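Local coordinates for protein BAT-2 beta-lactamase (Bacillus atrophaeus, PDB 6W5G) that catalyses the hydrolysis of beta-lactam antibiotics as a class D serine beta-lactamase of a Gram-positive bacterium, and so probably contributes to antibiotic resistance, at residues T49-D54 and S171-K176; Q72-T77 and S166-S171; H53-D58 and S237-T242. All coordinates share one frame; numbering follows the deposited sequence.

Contact 1: T49-D54 and S171-K176; sequences TFILHD and SPLEEK
Ile-51 points from strand 48-54 at the first turn of helix 172-184, an alpha-on-beta packing in the penicillin-recognising fold, whose helices flank an antiparallel sheet. Strand and helix run in nearly the same direction, their short axes 25° apart and 9.3 Å apart at closest approach. Thr-49, Ile-51 and His-53 turn their side chains to the helix side of the sheet, Phe-50 and Leu-52 to the other. The helix is opened by Ser-171, the N-cap, which forms a capping box with Glu-174: Glu-174 N donates to Ser-171 OG at 3.0 Å, and Ser-171 N donates back to Glu-174 OE1. Arg-71 pairs with the second oxygen of that carboxylate. Pro-172 follows, and its ring meets two residues of the strand side by side, through CG and CB. Thr-49 CG2 reaches Pro-172 CG at 3.8 Å, while Ile-51 CD1 sits against Pro-172 CB at 3.7 Å. The polar branch of Thr-49 turns elsewhere, to the carbonyl of Tyr-63, so that its methyl is what faces the proline. Leu-173 bends its end back toward the strand, and its CD2 lies 4.0 Å from Ile-51 CD1. Ala-68 of helix 65-68 also touches both Ile-51 and Leu-173. Glu-175 leads away, toward the 72-77 loop. Lys-176, a turn beyond Pro-172, starts with CG anti to its backbone N (chi1 179°) and then bends at chi2 and chi3, which lays its methylenes across the other branch of Ile-51 at about a right angle. Ile-51 is therefore split between two helical turns: CD1 nestles over the Pro-172 to Leu-173 peptide, and CG2 meets Lys-176 CG at 3.8 Å.

Contact 2: Q72-T77 and S166-S171; sequences QTPQST and SSLKIS
Gln-72 and Ile-170 form a single antiparallel hydrogen-bonded bridge between two loops, Gln-72 N donating to Ile-170 O at 2.9 Å and Ile-170 N to Gln-72 O at 2.8 Å. Two CA-H...O contacts extend it, Lys-169 CA to Gln-72 O and Thr-73 CA to Leu-168 O. Thr-73 has OG1 between its backbone N and carbonyl carbon (chi1 59°), where it donates to Gln-75 OE1; its CG2, beside the backbone N, then reaches Ser-166 O at 3.5 Å. Pro-74 rests its ring on the opposing loop: the Pro-74 and Leu-168 side chains cross at about a right angle, Pro-74 CG 4.0 Å from Leu-168 CD2, and Pro-74 CB meets Ile-170 CG2 at 3.9 Å. Ile-170 sends CG1 anti to its backbone N, leaving the CG2 methyl to touch the proline. Lys-169 runs extended beyond CG and leads away, with only its first methylenes beside Gln-72 and Thr-73. Ser-76 hydrogen-bonds the carboxylated lysine at position 79, consistent with the Ser-X-X-Lys motif of class D enzymes. Two backbone bonds and apolar contacts thus tie the residues just before that motif to the loop leading into helix 172-184.

Contact 3: H53-D58 and S237-T242; sequences HDVQKD and SYIFVT
His-53 pairs with Ile-239 and Asp-54 with Tyr-238 where strand 48-54 ends beside the start of the antiparallel strand 236-244, the first a hydrogen-bonded pair (His-53 N to Ile-239 O, 2.8 Å, with Ile-239 N returning to His-53 O), the second a non-hydrogen-bonded one, before Val-55 N donates to Ser-237 O and the chain leaves the strand. On one face of the sheet Asp-54 lies alongside Tyr-238, both pointing the same way, with carboxylate and ring planes 57° apart and Asp-54 OD2 3.6 Å from Tyr-238 CE2. A water beyond the ring edge joins their ends, taking a bond from Tyr-238 OH at 2.6 Å and giving one to Asp-54 OD2 at 2.7 Å. The other oxygen, OD1, turns back to accept from Lys-57 N at 3.0 Å, an Asx motif that shapes the turn. Val-55, just past the strand, puts CG2 3.8 Å from Ile-239 CG1 on the side of His-53 and Ile-239. Its CB lies against Ser-237. Gln-56 bends at chi2 (73°) and brings its amide end-on to Ser-237: OE1 accepts from Ser-237 N at 2.8 Å, and NE2 donates to Ser-237 OG, which lies close to the amide plane, at 2.9 Å. Tyr-183 of helix 172-184 is a further partner of that hydroxyl. The Gln-56 amide thus takes over the pairing to Ser-237 N beyond the end of strand 48-54, and the Asp-54 carboxylate, gripped by a backbone N-H and a water, probably stays ionised.

In the fold
Contacts 1 and 3 share His-53 and Asp-54, and their centres lie 9 Å apart: one face of strand 48-54 receives helix 172-184 while its edge pairs with strand 236-244. Ile-51 N, probably hydrogen-bonded to Val-241 O at 2.9 Å, links the two contacts. Contact 2, with its centre 14 Å from that of contact 1, shares Ser-171 with it and touches it again through Glu-175 OE2 and Thr-77 OG1, 2.7 Å apart. Contacts 2 and 3 do not touch, their nearest atoms being about 6 Å apart. Contact 2 holds the serine bonded to the carboxylated lysine; contact 1 reaches that motif through Glu-175, and contact 3 lies farther along the sheet.

Contact 1: T49-D54 and S171-K176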
# COMPACT_ATOMS: atom_id res chain seq x y z
N THR A 49 -3.83 -5.38 -13.46
CA THR A 49 -4.93 -6.03 -12.76
C THR A 49 -5.59 -5.03 -11.82
O THR A 49 -4.95 -4.10 -11.32
CB THR A 49 -4.45 -7.30 -12.02
OG1 THR A 49 -5.55 -7.92 -11.35
CG2 THR A 49 -3.36 -6.96 -11.01
N PHE A 50 -6.89 -5.23 -11.60
CA PHE A 50 -7.67 -4.42 -10.66
C PHE A 50 -8.54 -5.35 -9.83
O PHE A 50 -9.22 -6.23 -10.37
CB PHE A 50 -8.55 -3.40 -11.39
CG PHE A 50 -9.35 -2.54 -10.46
CD1 PHE A 50 -8.72 -1.61 -9.65
CD2 PHE A 50 -10.73 -2.67 -10.36
CE1 PHE A 50 -9.45 -0.81 -8.77
CE2 PHE A 50 -11.47 -1.87 -9.49
CZ PHE A 50 -10.82 -0.94 -8.69
N ILE A 51 -8.52 -5.15 -8.52
CA ILE A 51 -9.33 -5.92 -7.58
C ILE A 51 -10.13 -4.93 -6.75
O ILE A 51 -9.56 -3.98 -6.21
CB ILE A 51 -8.44 -6.77 -6.66
CG1 ILE A 51 -7.55 -7.71 -7.48
CG2 ILE A 51 -9.29 -7.56 -5.67
CD1 ILE A 51 -6.20 -7.96 -6.84
N LEU A 52 -11.44 -5.16 -6.65
CA LEU A 52 -12.31 -4.32 -5.82
C LEU A 52 -13.18 -5.22 -4.95
O LEU A 52 -13.94 -6.04 -5.48
CB LEU A 52 -13.19 -3.40 -6.67
CG LEU A 52 -14.00 -2.35 -5.90
CD1 LEU A 52 -13.10 -1.33 -5.21
CD2 LEU A 52 -14.99 -1.67 -6.83
N HIS A 53 -13.09 -5.07 -3.64
CA HIS A 53 -13.88 -5.87 -2.71
C HIS A 53 -14.89 -4.97 -2.00
O HIS A 53 -14.50 -4.02 -1.31
CB HIS A 53 -13.00 -6.59 -1.69
CG HIS A 53 -13.78 -7.36 -0.68
ND1 HIS A 53 -14.34 -8.59 -0.96
CD2 HIS A 53 -14.13 -7.07 0.59
CE1 HIS A 53 -14.99 -9.03 0.11
NE2 HIS A 53 -14.88 -8.12 1.06
N ASP A 54 -16.17 -5.29 -2.16
CA ASP A 54 -17.26 -4.62 -1.46
C ASP A 54 -17.32 -5.20 -0.05
O ASP A 54 -17.63 -6.38 0.12
CB ASP A 54 -18.55 -4.89 -2.22
CG ASP A 54 -19.73 -4.09 -1.68
OD1 ASP A 54 -19.83 -3.90 -0.45
OD2 ASP A 54 -20.59 -3.70 -2.50
N SER A 171 1.41 -11.27 -4.13
CA SER A 171 0.53 -11.08 -5.28
C SER A 171 -0.45 -9.94 -5.02
O SER A 171 -0.70 -9.56 -3.87
CB SER A 171 -0.25 -12.36 -5.59
OG SER A 171 -1.25 -12.60 -4.63
N PRO A 172 -1.00 -9.36 -6.09
CA PRO A 172 -2.08 -8.38 -5.90
C PRO A 172 -3.23 -8.89 -5.03
O PRO A 172 -3.73 -8.14 -4.19
CB PRO A 172 -2.49 -8.03 -7.34
CG PRO A 172 -1.21 -8.17 -8.11
CD PRO A 172 -0.52 -9.37 -7.49
N LEU A 173 -3.64 -10.16 -5.20
CA LEU A 173 -4.70 -10.70 -4.36
C LEU A 173 -4.26 -10.79 -2.90
O LEU A 173 -5.04 -10.51 -1.99
CB LEU A 173 -5.17 -12.05 -4.88
CG LEU A 173 -6.10 -11.98 -6.09
CD1 LEU A 173 -6.18 -13.33 -6.80
CD2 LEU A 173 -7.50 -11.52 -5.68
N GLU A 174 -3.00 -11.19 -2.67
CA GLU A 174 -2.48 -11.23 -1.31
C GLU A 174 -2.39 -9.83 -0.70
O GLU A 174 -2.64 -9.66 0.50
CB GLU A 174 -1.11 -11.91 -1.29
CG GLU A 174 -1.19 -13.41 -1.53
CD GLU A 174 0.16 -14.08 -1.73
OE1 GLU A 174 1.10 -13.46 -2.27
OE2 GLU A 174 0.29 -15.26 -1.35
N GLU A 175 -2.04 -8.81 -1.50
CA GLU A 175 -2.09 -7.44 -1.01
C GLU A 175 -3.51 -7.04 -0.64
O GLU A 175 -3.73 -6.39 0.39
CB GLU A 175 -1.51 -6.47 -2.06
CG GLU A 175 0.01 -6.55 -2.21
CD GLU A 175 0.75 -5.29 -1.76
OE1 GLU A 175 0.18 -4.50 -0.97
OE2 GLU A 175 1.92 -5.12 -2.19
N LYS A 176 -4.49 -7.44 -1.45
CA LYS A 176 -5.88 -7.14 -1.12
C LYS A 176 -6.27 -7.77 0.20
O LYS A 176 -6.91 -7.13 1.04
CB LYS A 176 -6.81 -7.63 -2.24
CG LYS A 176 -8.30 -7.39 -1.99
CD LYS A 176 -8.97 -8.60 -1.33
CE LYS A 176 -8.96 -9.81 -2.23
NZ LYS A 176 -9.64 -10.98 -1.58

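Contact 2: Q72-T77 and S166-S171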
# COMPACT_ATOMS: atom_id res chain seq x y z
N GLN A 72 4.70 -10.40 -6.94
CA GLN A 72 5.57 -9.35 -7.46
C GLN A 72 6.17 -8.58 -6.30
O GLN A 72 5.69 -8.66 -5.16
CB GLN A 72 4.79 -8.40 -8.38
CG GLN A 72 4.12 -9.12 -9.55
CD GLN A 72 3.10 -8.26 -10.25
OE1 GLN A 72 3.42 -7.18 -10.76
NE2 GLN A 72 1.84 -8.71 -10.25
N THR A 73 7.25 -7.85 -6.58
CA THR A 73 7.90 -7.11 -5.50
C THR A 73 7.00 -5.96 -5.05
O THR A 73 6.39 -5.27 -5.88
CB THR A 73 9.29 -6.61 -5.95
OG1 THR A 73 9.17 -5.76 -7.10
CG2 THR A 73 10.19 -7.81 -6.29
N PRO A 74 6.86 -5.74 -3.74
CA PRO A 74 5.82 -4.80 -3.26
C PRO A 74 6.20 -3.33 -3.37
O PRO A 74 5.30 -2.48 -3.34
CB PRO A 74 5.63 -5.20 -1.79
CG PRO A 74 6.97 -5.78 -1.40
CD PRO A 74 7.46 -6.51 -2.63
N GLN A 75 7.49 -3.01 -3.51
CA GLN A 75 7.91 -1.60 -3.57
C GLN A 75 7.41 -0.88 -2.31
O GLN A 75 7.28 -1.49 -1.24
CB GLN A 75 7.51 -0.96 -4.89
CG GLN A 75 7.89 -1.80 -6.11
CD GLN A 75 9.37 -2.17 -6.11
OE1 GLN A 75 9.72 -3.35 -6.10
NE2 GLN A 75 10.24 -1.16 -6.14
N SER A 76 7.10 0.42 -2.43
CA SER A 76 6.69 1.19 -1.26
C SER A 76 5.32 0.78 -0.70
O SER A 76 4.94 1.31 0.35
CB SER A 76 6.75 2.69 -1.55
OG SER A 76 8.08 3.09 -1.83
N THR A 77 4.57 -0.14 -1.33
CA THR A 77 3.41 -0.67 -0.61
C THR A 77 3.83 -1.35 0.68
O THR A 77 3.01 -1.50 1.58
CB THR A 77 2.56 -1.64 -1.44
OG1 THR A 77 3.26 -2.87 -1.67
CG2 THR A 77 2.11 -1.01 -2.75
N SER A 166 13.38 -6.78 -5.04
CA SER A 166 14.33 -7.64 -4.36
C SER A 166 13.68 -8.99 -4.04
O SER A 166 12.94 -9.53 -4.87
CB SER A 166 14.86 -6.91 -3.11
OG SER A 166 15.88 -7.61 -2.43
N SER A 167 13.92 -9.52 -2.84
CA SER A 167 13.54 -10.90 -2.56
C SER A 167 12.08 -11.07 -2.18
O SER A 167 11.49 -12.13 -2.47
CB SER A 167 14.44 -11.46 -1.45
OG SER A 167 14.33 -10.64 -0.29
N LEU A 168 11.47 -10.07 -1.55
CA LEU A 168 10.10 -10.21 -1.07
C LEU A 168 9.13 -10.05 -2.23
O LEU A 168 9.26 -9.12 -3.03
CB LEU A 168 9.80 -9.17 0.01
CG LEU A 168 8.40 -9.17 0.64
CD1 LEU A 168 8.09 -10.50 1.34
CD2 LEU A 168 8.27 -8.00 1.62
N LYS A 169 8.18 -10.98 -2.33
CA LYS A 169 7.17 -10.93 -3.38
C LYS A 169 5.81 -11.28 -2.81
O LYS A 169 5.69 -12.14 -1.93
CB LYS A 169 7.51 -11.87 -4.55
CG LYS A 169 8.81 -11.49 -5.26
CD LYS A 169 9.14 -12.42 -6.39
CE LYS A 169 10.53 -12.12 -6.90
NZ LYS A 169 10.85 -12.98 -8.07
N ILE A 170 4.79 -10.60 -3.32
CA ILE A 170 3.41 -10.74 -2.85
C ILE A 170 2.50 -10.50 -4.04
O ILE A 170 2.79 -9.65 -4.89
CB ILE A 170 3.15 -9.79 -1.65
CG1 ILE A 170 1.76 -10.03 -1.07
CG2 ILE A 170 3.33 -8.30 -2.03
CD1 ILE A 170 1.53 -9.33 0.28
N SER A 171 1.41 -11.27 -4.13
CA SER A 171 0.53 -11.08 -5.28
C SER A 171 -0.45 -9.94 -5.02
O SER A 171 -0.70 -9.56 -3.87
CB SER A 171 -0.25 -12.36 -5.59
OG SER A 171 -1.25 -12.60 -4.63

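Contact 3: H53-D58 and S237-T242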
# COMPACT_ATOMS: atom_id res chain seq x y z
N HIS A 53 -13.09 -5.07 -3.64
CA HIS A 53 -13.88 -5.87 -2.71
C HIS A 53 -14.89 -4.97 -2.00
O HIS A 53 -14.50 -4.02 -1.31
CB HIS A 53 -13.00 -6.59 -1.69
CG HIS A 53 -13.78 -7.36 -0.68
ND1 HIS A 53 -14.34 -8.59 -0.96
CD2 HIS A 53 -14.13 -7.07 0.59
CE1 HIS A 53 -14.99 -9.03 0.11
NE2 HIS A 53 -14.88 -8.12 1.06
N ASP A 54 -16.17 -5.29 -2.16
CA ASP A 54 -17.26 -4.62 -1.46
C ASP A 54 -17.32 -5.20 -0.05
O ASP A 54 -17.63 -6.38 0.12
CB ASP A 54 -18.55 -4.89 -2.22
CG ASP A 54 -19.73 -4.09 -1.68
OD1 ASP A 54 -19.83 -3.90 -0.45
OD2 ASP A 54 -20.59 -3.70 -2.50
N VAL A 55 -17.05 -4.37 0.96
CA VAL A 55 -16.93 -4.87 2.33
C VAL A 55 -18.28 -5.34 2.86
O VAL A 55 -18.39 -6.42 3.45
CB VAL A 55 -16.29 -3.80 3.23
CG1 VAL A 55 -16.45 -4.18 4.70
CG2 VAL A 55 -14.81 -3.61 2.87
N GLN A 56 -19.32 -4.52 2.68
CA GLN A 56 -20.62 -4.84 3.27
C GLN A 56 -21.31 -5.98 2.53
O GLN A 56 -21.98 -6.81 3.15
CB GLN A 56 -21.52 -3.60 3.29
CG GLN A 56 -21.10 -2.54 4.29
CD GLN A 56 -19.85 -1.80 3.85
OE1 GLN A 56 -19.68 -1.52 2.66
NE2 GLN A 56 -18.98 -1.50 4.79
N LYS A 57 -21.20 -6.01 1.21
CA LYS A 57 -21.86 -7.06 0.44
C LYS A 57 -20.99 -8.29 0.25
O LYS A 57 -21.49 -9.31 -0.24
CB LYS A 57 -22.35 -6.51 -0.90
CG LYS A 57 -23.25 -5.32 -0.72
CD LYS A 57 -23.62 -4.68 -2.03
CE LYS A 57 -24.25 -3.32 -1.77
NZ LYS A 57 -24.89 -2.78 -3.01
N ASP A 58 -19.72 -8.21 0.64
CA ASP A 58 -18.81 -9.34 0.60
C ASP A 58 -18.71 -9.95 -0.80
O ASP A 58 -18.91 -11.15 -1.00
CB ASP A 58 -19.16 -10.39 1.65
CG ASP A 58 -17.94 -11.02 2.27
OD1 ASP A 58 -16.83 -10.82 1.74
OD2 ASP A 58 -18.09 -11.73 3.29
N SER A 237 -18.00 0.70 2.11
CA SER A 237 -16.55 0.75 2.03
C SER A 237 -16.07 -0.36 1.11
O SER A 237 -16.73 -1.39 0.96
CB SER A 237 -15.90 0.65 3.41
OG SER A 237 -16.32 -0.51 4.09
N TYR A 238 -14.92 -0.13 0.49
CA TYR A 238 -14.39 -1.00 -0.55
C TYR A 238 -12.87 -1.06 -0.42
O TYR A 238 -12.23 -0.04 -0.18
CB TYR A 238 -14.76 -0.49 -1.95
CG TYR A 238 -16.24 -0.20 -2.13
CD1 TYR A 238 -16.79 1.00 -1.68
CD2 TYR A 238 -17.08 -1.12 -2.74
CE1 TYR A 238 -18.14 1.26 -1.82
CE2 TYR A 238 -18.44 -0.86 -2.90
CZ TYR A 238 -18.96 0.33 -2.44
OH TYR A 238 -20.31 0.60 -2.58
N ILE A 239 -12.32 -2.27 -0.57
CA ILE A 239 -10.87 -2.50 -0.61
C ILE A 239 -10.47 -2.59 -2.07
O ILE A 239 -11.17 -3.21 -2.87
CB ILE A 239 -10.51 -3.82 0.10
CG1 ILE A 239 -11.29 -3.99 1.41
CG2 ILE A 239 -9.00 -3.95 0.29
CD1 ILE A 239 -11.02 -2.91 2.44
N PHE A 240 -9.33 -1.99 -2.43
CA PHE A 240 -8.90 -2.07 -3.82
C PHE A 240 -7.40 -2.34 -3.91
O PHE A 240 -6.62 -1.99 -3.02
CB PHE A 240 -9.24 -0.79 -4.61
CG PHE A 240 -8.70 0.46 -3.99
CD1 PHE A 240 -7.35 0.79 -4.12
CD2 PHE A 240 -9.53 1.30 -3.26
CE1 PHE A 240 -6.84 1.92 -3.51
CE2 PHE A 240 -9.03 2.44 -2.67
CZ PHE A 240 -7.69 2.76 -2.80
N VAL A 241 -7.02 -2.95 -5.02
CA VAL A 241 -5.62 -3.10 -5.40
C VAL A 241 -5.53 -2.88 -6.91
O VAL A 241 -6.25 -3.53 -7.67
CB VAL A 241 -5.07 -4.49 -5.05
CG1 VAL A 241 -3.73 -4.73 -5.75
CG2 VAL A 241 -4.93 -4.65 -3.54
N THR A 242 -4.64 -1.98 -7.33
CA THR A 242 -4.28 -1.85 -8.73
C THR A 242 -2.80 -2.17 -8.86
O THR A 242 -1.99 -1.71 -8.04
CB THR A 242 -4.56 -0.44 -9.23
OG1 THR A 242 -5.97 -0.20 -9.14
CG2 THR A 242 -4.11 -0.28 -10.67
O HOH W 1 -21.90 -1.44 -3.14